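Local coordinates for protein purine nucleoside phosphorylase (Caulobacter vibrioides, PDB 1XFJ) that probably acts as a purine nucleoside phosphorylase of the YfiH/LACC1 family, splitting inosine and methylthioadenosine with phosphate, and probably also deaminates adenosine, at residues Ala130-Trp134 with Arg135-Asp139; Val174-Glu177 with Phe178-Arg181. One frame throughout, in Å; residues are numbered along the deposited sequence.

Contact 1. Residues Ala130-Trp134 with Arg135-Asp139; sequences AHAGW and RGALD
A137 N donates to G133 O over 3.0 Å with an N-H...O angle of 162°, closing the first turn of the helix that starts at W134, one residue after strand 126-132. The second turn bond runs from L138 N to W134 O, also 3.0 Å and slightly more bent. G133, between strand and helix, is the N-cap, so its carbonyl opens the helical bonding pattern. A137 CB points toward the strand-side segment and lies 3.2 Å from G133 O; it is 4.4 Å from A132 CB, an apolar contact between the last strand residue and the first helical turn. Further out, the indole of W134 has R135 laid along it. CG of W134 stands between its backbone N and carbonyl carbon (chi1 70°), which folds the ring back over the next peptide. CB of R135 sits over one face, 4.0 Å from the centroid of the six-membered ring in a CH-pi contact. The arginine chain then runs beside the indole, bends at chi3 and brings NH2 to 3.4 Å from W134 CZ2. Guanidinium and indole planes are 53° apart, so the two groups meet at a slant, not as a flat stack. L138 CD2 reaches the rim of the indole near its plane, 4.4 Å from W134 CZ3. A beta-mercaptoethanol beside G133 probably comes from the crystallisation liquor, though it may mark a pocket. On the strand, H131 ND1 is hydrogen-bonded to D96, and the H131 ring meets that of H77 edge-to-face. This glycine-capped strand-to-helix junction ends a central strand of the six-stranded mixed sheet; H131 with H77 and C114 is consistent with the His/Cys metal site of YfiH/LACC1 proteins, without implying a bound metal here.

Contact 2. Residues Val174-Glu177 with Phe178-Arg181; sequences VGLE and FLHR
V174 and F178 form the tight part of this contact: CG1 of the valine stands over the centre of the phenyl ring, 3.7 Å from its centroid and 9° off the normal, a CH-pi contact. V174 CG2 touches the same ring nearer its rim, 3.5 Å from F178 CD2. The ring is brought face-on to the valine because F178 CG lies anti to its backbone N (chi1 -173°). Next to this pair G175 is the N-cap of helix 176-185; its carbonyl O accepts L179 N at 3.1 Å and, weakly, F178 N. H180 N to L176 O is nearly straight (168°), whereas R181 N approaches E177 O from above the carbonyl plane.

The other side is looser. L176 and L179 run alongside each other, their CD2 atoms 4.1 Å apart. The exposed E177 curls back, bent at chi2, and its OE2 accepts a weak bond from F178 N at 3.0 Å, giving this first-turn N-H a side-chain acceptor. H180, also exposed, turns one ring face to L176 O. R181 is partly exposed; E177 O lies over the centre of one face of its guanidinium, 4.1 Å from the plane. E177 OE2 and R181 NH1 remain 5.8 Å apart, too far for a salt bridge.

V174 pairs through its backbone with R202 and also packs on F204 and F193. F178 stacks on F182, one turn on in the same helix, while its contacts with F204 and F193 hold it on the three-stranded antiparallel sheet, and R181 leans on helix 134-139.

Overall arrangement
Contacts 1 and 2 come in series along the chain, their centres 16 Å apart on the same side of the molecule. Each is a strand-to-helix junction with a glycine N-cap, but contact 1 leaves the six-stranded mixed sheet, its centre about 9 Å from the chain centre, whereas contact 2 leaves the small three-stranded sheet, about 23 Å out. Helices 134-139 and 176-185 nevertheless touch: W134 CG lies 3.5 Å from F178 CE1, their rings edge-to-face, R181 NH1 packs 3.5 Å from W134 CH2, and L138 packs on R181. This interface helps join the outlying antiparallel sheet and its helix to the main body of the YfiH-type fold.

Contact 1. Residues Ala130-Trp134 with Arg135-Asp139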
# COMPACT_ATOMS: atom_id res chain seq x y z
N ALA A 130 3.29 -2.70 -3.27
CA ALA A 130 2.55 -2.00 -4.31
C ALA A 130 1.52 -1.03 -3.75
O ALA A 130 0.95 -1.25 -2.68
CB ALA A 130 1.86 -3.02 -5.23
N HIS A 131 1.30 0.05 -4.49
CA HIS A 131 0.34 1.09 -4.11
C HIS A 131 -0.86 0.90 -5.03
O HIS A 131 -0.80 1.22 -6.22
CB HIS A 131 0.96 2.47 -4.33
CG HIS A 131 -0.01 3.60 -4.22
ND1 HIS A 131 -0.15 4.55 -5.20
CD2 HIS A 131 -0.87 3.94 -3.23
CE1 HIS A 131 -1.06 5.43 -4.83
NE2 HIS A 131 -1.51 5.09 -3.64
N ALA A 132 -1.96 0.38 -4.48
CA ALA A 132 -3.15 0.14 -5.28
C ALA A 132 -4.37 0.99 -4.93
O ALA A 132 -5.22 0.57 -4.15
CB ALA A 132 -3.53 -1.34 -5.23
N GLY A 133 -4.43 2.18 -5.51
CA GLY A 133 -5.59 3.02 -5.30
C GLY A 133 -6.61 2.47 -6.28
O GLY A 133 -6.34 1.45 -6.92
N TRP A 134 -7.76 3.11 -6.44
CA TRP A 134 -8.74 2.57 -7.37
C TRP A 134 -8.22 2.56 -8.81
O TRP A 134 -8.47 1.62 -9.55
CB TRP A 134 -10.07 3.34 -7.30
CG TRP A 134 -10.04 4.75 -7.83
CD1 TRP A 134 -9.88 5.90 -7.11
CD2 TRP A 134 -10.17 5.15 -9.20
NE1 TRP A 134 -9.91 6.99 -7.94
CE2 TRP A 134 -10.09 6.56 -9.23
CE3 TRP A 134 -10.36 4.46 -10.40
CZ2 TRP A 134 -10.18 7.29 -10.42
CZ3 TRP A 134 -10.45 5.18 -11.59
CH2 TRP A 134 -10.36 6.59 -11.59
N ARG A 135 -7.49 3.60 -9.19
CA ARG A 135 -6.96 3.70 -10.54
C ARG A 135 -5.92 2.63 -10.84
O ARG A 135 -6.02 1.91 -11.84
CB ARG A 135 -6.36 5.09 -10.79
CG ARG A 135 -6.01 5.37 -12.25
CD ARG A 135 -5.44 6.78 -12.43
NE ARG A 135 -6.42 7.82 -12.13
CZ ARG A 135 -7.40 8.19 -12.95
NH1 ARG A 135 -7.56 7.60 -14.13
NH2 ARG A 135 -8.24 9.15 -12.58
N GLY A 136 -4.93 2.51 -9.96
CA GLY A 136 -3.90 1.51 -10.16
C GLY A 136 -4.48 0.11 -10.17
O GLY A 136 -4.13 -0.72 -11.01
N ALA A 137 -5.39 -0.16 -9.23
CA ALA A 137 -6.02 -1.47 -9.16
C ALA A 137 -6.77 -1.79 -10.45
O ALA A 137 -6.65 -2.88 -11.00
CB ALA A 137 -6.97 -1.52 -7.97
N LEU A 138 -7.54 -0.82 -10.94
CA LEU A 138 -8.30 -1.02 -12.16
C LEU A 138 -7.41 -1.23 -13.37
O LEU A 138 -7.67 -2.11 -14.21
CB LEU A 138 -9.22 0.18 -12.41
CG LEU A 138 -10.05 0.11 -13.70
CD1 LEU A 138 -11.01 -1.07 -13.62
CD2 LEU A 138 -10.82 1.41 -13.88
N ASP A 139 -6.34 -0.44 -13.47
CA ASP A 139 -5.43 -0.53 -14.61
C ASP A 139 -4.47 -1.71 -14.60
O ASP A 139 -3.88 -2.03 -15.64
CB ASP A 139 -4.66 0.79 -14.76
CG ASP A 139 -5.57 1.97 -15.09
OD1 ASP A 139 -6.66 1.74 -15.65
OD2 ASP A 139 -5.18 3.13 -14.81

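Contact 2. Residues Val174-Glu177 with Phe178-Arg181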
# COMPACT_ATOMS: atom_id res chain seq x y z
N VAL A 174 -18.79 6.23 -3.47
CA VAL A 174 -18.44 6.66 -4.81
C VAL A 174 -19.68 7.00 -5.63
O VAL A 174 -20.80 6.66 -5.24
CB VAL A 174 -17.62 5.58 -5.56
CG1 VAL A 174 -16.38 5.23 -4.76
CG2 VAL A 174 -18.48 4.35 -5.80
N GLY A 175 -19.48 7.68 -6.76
CA GLY A 175 -20.59 8.06 -7.61
C GLY A 175 -20.85 7.09 -8.75
O GLY A 175 -20.16 6.07 -8.87
N LEU A 176 -21.82 7.40 -9.60
CA LEU A 176 -22.19 6.54 -10.71
C LEU A 176 -21.17 6.49 -11.86
O LEU A 176 -21.09 5.50 -12.57
CB LEU A 176 -23.56 6.95 -11.26
CG LEU A 176 -24.74 6.82 -10.28
CD1 LEU A 176 -26.01 7.33 -10.94
CD2 LEU A 176 -24.91 5.37 -9.86
N GLU A 177 -20.41 7.57 -12.04
CA GLU A 177 -19.41 7.57 -13.10
C GLU A 177 -18.32 6.58 -12.72
O GLU A 177 -17.72 5.92 -13.57
CB GLU A 177 -18.81 8.97 -13.28
CG GLU A 177 -18.03 9.48 -12.08
CD GLU A 177 -18.87 9.58 -10.82
OE1 GLU A 177 -19.92 10.27 -10.85
OE2 GLU A 177 -18.48 8.98 -9.80
N PHE A 178 -18.07 6.48 -11.41
CA PHE A 178 -17.07 5.58 -10.85
C PHE A 178 -17.56 4.15 -11.05
O PHE A 178 -16.84 3.29 -11.56
CB PHE A 178 -16.91 5.86 -9.35
CG PHE A 178 -15.79 5.09 -8.69
CD1 PHE A 178 -14.56 5.69 -8.47
CD2 PHE A 178 -15.99 3.78 -8.26
CE1 PHE A 178 -13.54 5.00 -7.82
CE2 PHE A 178 -14.98 3.08 -7.61
CZ PHE A 178 -13.75 3.69 -7.39
N LEU A 179 -18.81 3.91 -10.65
CA LEU A 179 -19.43 2.59 -10.80
C LEU A 179 -19.39 2.12 -12.24
O LEU A 179 -18.94 1.01 -12.55
CB LEU A 179 -20.90 2.66 -10.36
CG LEU A 179 -21.73 1.45 -10.80
CD1 LEU A 179 -21.27 0.22 -10.04
CD2 LEU A 179 -23.21 1.72 -10.58
N HIS A 180 -19.86 2.98 -13.14
CA HIS A 180 -19.90 2.64 -14.55
C HIS A 180 -18.52 2.42 -15.15
O HIS A 180 -18.36 1.56 -16.02
CB HIS A 180 -20.67 3.73 -15.30
CG HIS A 180 -22.10 3.84 -14.88
ND1 HIS A 180 -22.85 4.99 -15.05
CD2 HIS A 180 -22.92 2.95 -14.27
CE1 HIS A 180 -24.06 4.80 -14.57
NE2 HIS A 180 -24.14 3.57 -14.09
N ARG A 181 -17.53 3.16 -14.68
CA ARG A 181 -16.17 2.99 -15.20
C ARG A 181 -15.70 1.57 -14.91
O ARG A 181 -15.16 0.90 -15.79
CB ARG A 181 -15.21 3.99 -14.54
CG ARG A 181 -13.78 3.89 -15.06
CD ARG A 181 -12.84 4.85 -14.34
NE ARG A 181 -13.22 6.25 -14.52
CZ ARG A 181 -13.68 7.03 -13.55
NH1 ARG A 181 -13.81 6.55 -12.31
NH2 ARG A 181 -14.00 8.29 -13.80